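Local coordinates for flagellar hook-associated protein 2 (Helicobacter pylori, PDB 6IWY) that caps the tip of the growing flagellar filament, promoting flagellin polymerisation there and keeping unassembled flagellin subunits from leaking away, at residues D60-F65 with D71-I76; L112-K117 with V125-H130. One frame throughout, in Å; residues are numbered along the deposited sequence.

Interaction 1: D60-F65 with D71-I76; sequences DTTLKF and DYAVNI
The ring of Phe65 lies against Val74 and Tyr72 at the apolar centre of this antiparallel pair. Its CG sits between the backbone N and the carbonyl carbon (chi1 54°), which swings the ring back over the partner strand; CE2 then meets Val74 CG2 at 3.6 Å, while Tyr72 CB lies over one ring face. The Tyr72 ring crosses that of Phe65 obliquely, with planes at 32° and CE1 of Phe65 3.7 Å from CD2 of Tyr72. Leu63 CG borders the Phe65 ring in its plane. Leu63 also runs alongside Val74, with Leu63 CB 4.1 Å from Val74 CG2. At the far end, Thr61 CG2 and Ile76 CB continue this face, and the buried hydroxyl OG1 of Thr61 is hydrogen-bonded to Gln347 O and Ser352 OG.

The opposite face, with Thr62, Ala73, Lys64 and Asn75, is more polar. Thr62 carries its methyl CG2 anti to its backbone N, against Ala73 CB.

Six backbone hydrogen bonds tie the strands through the pairs Thr61–Ile76, Leu63–Val74 and Phe65–Tyr72, two for each; Thr62–Asn75 and Lys64–Ala73 are the non-hydrogen-bonded pairs between. Tyr72 N reaches Phe65 O at 2.8 Å in an almost straight bond, and Leu63 N reaches Val74 O, also at 2.8 Å. At the polar edge Asp60 OD1 is hydrogen-bonded to Ala78 N.

The two strands form a beta hairpin whose axes run at 156°. Helix 82-92 packs on the face carrying Leu63, Val74 and Ile76, where Ile89, Ser88, Ala92 and Val85 touch them; strand 61-67 is central in a three-stranded sheet, between strands 70-76 and 126-127.

Interaction 2: L112-K117 with V125-H130; sequences LMVNTK and VYFGSH
Two backbone groups grip the hydroxyl of Thr116, whose methyl meets Val125: OG1 is hydrogen-bonded to Asp41 N and to Asn118 O. Asp41 also reaches the second segment, since its OD1 makes a weak hydrogen bond with Val125 N. With OG1 lodged between the backbone N and the carbonyl carbon of Thr116 (chi1 62°), CG2 is the branch that turns to Val125 CG2, at 3.9 Å. The two side chains come from opposing directions and lie past one another rather than end to end.

Val114 meets Phe127 next to them. Its CB lies at the ring edge, close to the ring plane and 4.4 Å from CZ. The other Val125 branch, CG1, rests on one face of the same ring, 3.7 Å above its plane and offset toward the rim, so Val125 touches both Thr116, through CG2, and the Phe127 ring, through CG1.

All four touching residues are buried, and the backbones stay well apart: Thr116 and Val125, the nearest pair, have CA atoms 8.0 Å apart. This is a small side-chain contact between strand 110-116 of a four-stranded antiparallel sheet and the edge strand 126-127, with Val125 just before it, of a three-stranded one, in a hydrophobic core beside helix 82-92, where Ile89 touches Val114.

In the fold
The hairpin of interaction 1 comes first along the chain and interaction 2 follows it, their centres about 11 Å apart. They meet where strands 61-67 and 126-127 run side by side in one sheet: Lys64 O is probably hydrogen-bonded to Gly128 N at 3.1 Å, and Phe65 CB packs on Phe127 CD2. Asp71 OD2 and His130 NE2 add a probable hydrogen bond. Helix 82-92 touches the hairpin and also Leu112 and Val114, so one helix packs on both, in a shared core. From here strand 129-132 leaves for a separate sheet with 219-224. The chain is an internal fragment of the filament cap protein, lacking both ends; capping belongs to the whole protein.

Interaction 1: D60-F65 with D71-I76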
loop_
_atom_site.group_PDB
_atom_site.type_symbol
_atom_site.label_atom_id
_atom_site.label_comp_id
_atom_site.label_asym_id
_atom_site.label_seq_id
_atom_site.Cartn_x
_atom_site.Cartn_y
_atom_site.Cartn_z
ATOM N N ASP A 60 -9.048 1.297 -17.006
ATOM C CA ASP A 60 -8.294 0.210 -16.385
ATOM C C ASP A 60 -7.271 0.784 -15.410
ATOM O O ASP A 60 -6.624 1.825 -15.675
ATOM C CB ASP A 60 -7.507 -0.615 -17.396
ATOM C CG ASP A 60 -8.381 -1.377 -18.365
ATOM O OD1 ASP A 60 -9.619 -1.418 -18.206
ATOM O OD2 ASP A 60 -7.796 -1.959 -19.312
ATOM N N THR A 61 -7.094 0.077 -14.300
ATOM C CA THR A 61 -6.162 0.510 -13.294
ATOM C C THR A 61 -5.947 -0.599 -12.281
ATOM O O THR A 61 -6.519 -1.667 -12.417
ATOM C CB THR A 61 -6.629 1.834 -12.626
ATOM O OG1 THR A 61 -5.512 2.459 -11.990
ATOM C CG2 THR A 61 -7.720 1.592 -11.607
ATOM N N THR A 62 -5.105 -0.332 -11.284
ATOM C CA THR A 62 -4.629 -1.336 -10.345
ATOM C C THR A 62 -4.810 -0.795 -8.966
ATOM O O THR A 62 -4.361 0.301 -8.703
ATOM C CB THR A 62 -3.107 -1.547 -10.484
ATOM O OG1 THR A 62 -2.765 -1.804 -11.856
ATOM C CG2 THR A 62 -2.637 -2.743 -9.615
ATOM N N LEU A 63 -5.448 -1.546 -8.080
ATOM C CA LEU A 63 -5.489 -1.151 -6.686
ATOM C C LEU A 63 -4.347 -1.856 -6.005
ATOM O O LEU A 63 -4.293 -3.064 -6.009
ATOM C CB LEU A 63 -6.798 -1.522 -6.021
ATOM C CG LEU A 63 -6.864 -1.361 -4.494
ATOM C CD1 LEU A 63 -6.854 0.070 -4.093
ATOM C CD2 LEU A 63 -8.108 -2.055 -3.963
ATOM N N LYS A 64 -3.443 -1.077 -5.427
ATOM C CA LYS A 64 -2.258 -1.579 -4.743
ATOM C C LYS A 64 -2.437 -1.491 -3.238
ATOM O O LYS A 64 -2.703 -0.403 -2.701
ATOM C CB LYS A 64 -1.053 -0.705 -5.105
ATOM C CG LYS A 64 -0.280 -1.157 -6.332
ATOM C CD LYS A 64 0.802 -0.127 -6.768
ATOM C CE LYS A 64 1.934 0.043 -5.732
ATOM N NZ LYS A 64 3.250 0.542 -6.323
ATOM N N PHE A 65 -2.245 -2.593 -2.532
ATOM C CA PHE A 65 -2.103 -2.499 -1.077
ATOM C C PHE A 65 -1.266 -3.629 -0.568
ATOM O O PHE A 65 -1.012 -4.574 -1.308
ATOM C CB PHE A 65 -3.464 -2.469 -0.381
ATOM C CG PHE A 65 -4.342 -3.607 -0.752
ATOM C CD1 PHE A 65 -4.216 -4.829 -0.113
ATOM C CD2 PHE A 65 -5.254 -3.473 -1.768
ATOM C CE1 PHE A 65 -5.003 -5.901 -0.469
ATOM C CE2 PHE A 65 -6.053 -4.547 -2.145
ATOM C CZ PHE A 65 -5.924 -5.771 -1.491
ATOM N N ASP A 71 2.418 -7.853 -1.063
ATOM C CA ASP A 71 1.951 -6.828 -1.963
ATOM C C ASP A 71 0.844 -7.444 -2.772
ATOM O O ASP A 71 1.038 -8.519 -3.296
ATOM C CB ASP A 71 3.078 -6.396 -2.908
ATOM C CG ASP A 71 4.042 -5.429 -2.266
ATOM O OD1 ASP A 71 5.176 -5.224 -2.779
ATOM O OD2 ASP A 71 3.656 -4.837 -1.242
ATOM N N TYR A 72 -0.307 -6.800 -2.865
ATOM C CA TYR A 72 -1.306 -7.222 -3.830
ATOM C C TYR A 72 -1.571 -6.108 -4.827
ATOM O O TYR A 72 -1.559 -4.939 -4.488
ATOM C CB TYR A 72 -2.623 -7.600 -3.167
ATOM C CG TYR A 72 -2.560 -8.699 -2.125
ATOM C CD1 TYR A 72 -2.857 -10.017 -2.453
ATOM C CD2 TYR A 72 -2.252 -8.406 -0.800
ATOM C CE1 TYR A 72 -2.821 -11.001 -1.498
ATOM C CE2 TYR A 72 -2.199 -9.376 0.150
ATOM C CZ TYR A 72 -2.493 -10.662 -0.193
ATOM O OH TYR A 72 -2.449 -11.631 0.779
ATOM N N ALA A 73 -1.803 -6.487 -6.067
ATOM C CA ALA A 73 -2.242 -5.581 -7.104
ATOM C C ALA A 73 -3.542 -6.187 -7.705
ATOM O O ALA A 73 -3.499 -7.203 -8.418
ATOM C CB ALA A 73 -1.142 -5.438 -8.164
ATOM N N VAL A 74 -4.674 -5.586 -7.373
ATOM C CA VAL A 74 -5.964 -5.968 -7.902
ATOM C C VAL A 74 -6.158 -5.200 -9.207
ATOM O O VAL A 74 -6.008 -3.978 -9.248
ATOM C CB VAL A 74 -7.105 -5.564 -6.955
ATOM C CG1 VAL A 74 -8.341 -6.428 -7.177
ATOM C CG2 VAL A 74 -6.644 -5.627 -5.493
ATOM N N ASN A 75 -6.437 -5.918 -10.291
ATOM C CA ASN A 75 -6.648 -5.277 -11.578
ATOM C C ASN A 75 -8.068 -4.822 -11.607
ATOM O O ASN A 75 -8.947 -5.517 -11.114
ATOM C CB ASN A 75 -6.423 -6.248 -12.699
ATOM C CG ASN A 75 -5.051 -6.862 -12.655
ATOM O OD1 ASN A 75 -4.914 -8.085 -12.670
ATOM N ND2 ASN A 75 -4.021 -6.028 -12.618
ATOM N N ILE A 76 -8.312 -3.647 -12.160
ATOM C CA ILE A 76 -9.668 -3.141 -12.274
ATOM C C ILE A 76 -9.894 -2.759 -13.738
ATOM O O ILE A 76 -9.028 -2.120 -14.356
ATOM C CB ILE A 76 -9.835 -1.971 -11.342
ATOM C CG1 ILE A 76 -9.511 -2.420 -9.904
ATOM C CG2 ILE A 76 -11.222 -1.408 -11.473
ATOM C CD1 ILE A 76 -10.209 -1.644 -8.835
#

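Interaction 2: L112-K117 with V125-H130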
loop_
_atom_site.group_PDB
_atom_site.type_symbol
_atom_site.label_atom_id
_atom_site.label_comp_id
_atom_site.label_asym_id
_atom_site.label_seq_id
_atom_site.Cartn_x
_atom_site.Cartn_y
_atom_site.Cartn_z
ATOM N N LEU A 112 -17.440 1.302 -0.365
ATOM C CA LEU A 112 -16.679 0.081 -0.463
ATOM C C LEU A 112 -15.864 -0.032 0.807
ATOM O O LEU A 112 -15.218 0.929 1.224
ATOM C CB LEU A 112 -15.799 0.106 -1.715
ATOM C CG LEU A 112 -14.894 -1.090 -2.040
ATOM C CD1 LEU A 112 -15.701 -2.328 -2.281
ATOM C CD2 LEU A 112 -14.006 -0.780 -3.251
ATOM N N MET A 113 -15.932 -1.192 1.450
ATOM C CA MET A 113 -15.103 -1.452 2.626
ATOM C C MET A 113 -14.123 -2.514 2.233
ATOM O O MET A 113 -14.428 -3.347 1.402
ATOM C CB MET A 113 -15.937 -1.968 3.795
ATOM C CG MET A 113 -17.123 -1.098 4.150
ATOM S SD MET A 113 -16.610 0.489 4.795
ATOM C CE MET A 113 -15.853 0.066 6.361
ATOM N N VAL A 114 -12.940 -2.457 2.841
ATOM C CA VAL A 114 -11.860 -3.420 2.644
ATOM C C VAL A 114 -11.461 -3.813 4.044
ATOM O O VAL A 114 -10.856 -3.017 4.760
ATOM C CB VAL A 114 -10.651 -2.771 1.955
ATOM C CG1 VAL A 114 -9.548 -3.792 1.756
ATOM C CG2 VAL A 114 -11.085 -2.167 0.641
ATOM N N ASN A 115 -11.864 -5.011 4.448
ATOM C CA ASN A 115 -11.660 -5.485 5.810
ATOM C C ASN A 115 -10.864 -6.781 5.820
ATOM O O ASN A 115 -11.126 -7.651 4.973
ATOM C CB ASN A 115 -13.021 -5.745 6.470
ATOM C CG ASN A 115 -13.922 -4.498 6.507
ATOM O OD1 ASN A 115 -13.491 -3.385 6.171
ATOM N ND2 ASN A 115 -15.175 -4.686 6.920
ATOM N N THR A 116 -9.952 -6.950 6.787
ATOM C CA THR A 116 -9.200 -8.207 6.895
ATOM C C THR A 116 -9.983 -9.379 7.465
ATOM O O THR A 116 -10.881 -9.230 8.259
ATOM C CB THR A 116 -7.919 -8.066 7.720
ATOM O OG1 THR A 116 -8.217 -7.680 9.066
ATOM C CG2 THR A 116 -6.976 -7.054 7.071
ATOM N N LYS A 117 -9.624 -10.577 7.033
ATOM C CA LYS A 117 -10.198 -11.809 7.564
ATOM C C LYS A 117 -9.654 -12.133 8.948
ATOM O O LYS A 117 -10.318 -12.793 9.748
ATOM C CB LYS A 117 -9.898 -12.973 6.629
ATOM C CG LYS A 117 -10.669 -14.244 6.954
ATOM C CD LYS A 117 -10.161 -15.406 6.110
ATOM C CE LYS A 117 -10.588 -16.743 6.690
ATOM N NZ LYS A 117 -10.867 -17.722 5.604
ATOM N N VAL A 125 -3.764 -2.840 6.748
ATOM C CA VAL A 125 -3.682 -2.696 5.297
ATOM C C VAL A 125 -3.048 -1.350 4.923
ATOM O O VAL A 125 -3.542 -0.306 5.267
ATOM C CB VAL A 125 -5.031 -2.807 4.631
ATOM C CG1 VAL A 125 -4.878 -2.535 3.168
ATOM C CG2 VAL A 125 -5.636 -4.189 4.803
ATOM N N TYR A 126 -1.940 -1.379 4.214
ATOM C CA TYR A 126 -1.267 -0.155 3.845
ATOM C C TYR A 126 -1.492 -0.002 2.378
ATOM O O TYR A 126 -1.035 -0.825 1.625
ATOM C CB TYR A 126 0.212 -0.227 4.170
ATOM C CG TYR A 126 0.454 -0.211 5.643
ATOM C CD1 TYR A 126 0.705 -1.378 6.345
ATOM C CD2 TYR A 126 0.384 0.965 6.343
ATOM C CE1 TYR A 126 0.900 -1.354 7.728
ATOM C CE2 TYR A 126 0.571 1.003 7.699
ATOM C CZ TYR A 126 0.827 -0.156 8.389
ATOM O OH TYR A 126 1.012 -0.080 9.749
ATOM N N PHE A 127 -2.224 1.031 1.974
ATOM C CA PHE A 127 -2.497 1.270 0.570
ATOM C C PHE A 127 -1.324 2.007 -0.019
ATOM O O PHE A 127 -0.648 2.723 0.680
ATOM C CB PHE A 127 -3.780 2.090 0.414
ATOM C CG PHE A 127 -4.987 1.361 0.870
ATOM C CD1 PHE A 127 -5.529 1.608 2.116
ATOM C CD2 PHE A 127 -5.552 0.387 0.073
ATOM C CE1 PHE A 127 -6.630 0.900 2.542
ATOM C CE2 PHE A 127 -6.636 -0.334 0.487
ATOM C CZ PHE A 127 -7.178 -0.089 1.726
ATOM N N GLY A 128 -1.064 1.772 -1.299
ATOM C CA GLY A 128 -0.029 2.490 -2.032
ATOM C C GLY A 128 1.334 1.848 -1.836
ATOM O O GLY A 128 1.447 0.632 -1.866
ATOM N N SER A 129 2.342 2.669 -1.583
ATOM C CA SER A 129 3.690 2.225 -1.392
ATOM C C SER A 129 4.197 2.294 0.053
ATOM O O SER A 129 3.698 3.030 0.894
ATOM C CB SER A 129 4.579 3.109 -2.248
ATOM O OG SER A 129 4.121 4.441 -2.220
ATOM N N HIS A 130 5.235 1.524 0.334
ATOM C CA HIS A 130 5.745 1.437 1.686
ATOM C C HIS A 130 7.195 0.927 1.685
ATOM O O HIS A 130 7.565 0.190 0.800
ATOM C CB HIS A 130 4.878 0.488 2.484
ATOM C CG HIS A 130 5.004 -0.931 2.038
ATOM N ND1 HIS A 130 6.014 -1.766 2.485
ATOM C CD2 HIS A 130 4.277 -1.653 1.152
ATOM C CE1 HIS A 130 5.871 -2.954 1.922
ATOM N NE2 HIS A 130 4.828 -2.909 1.106
#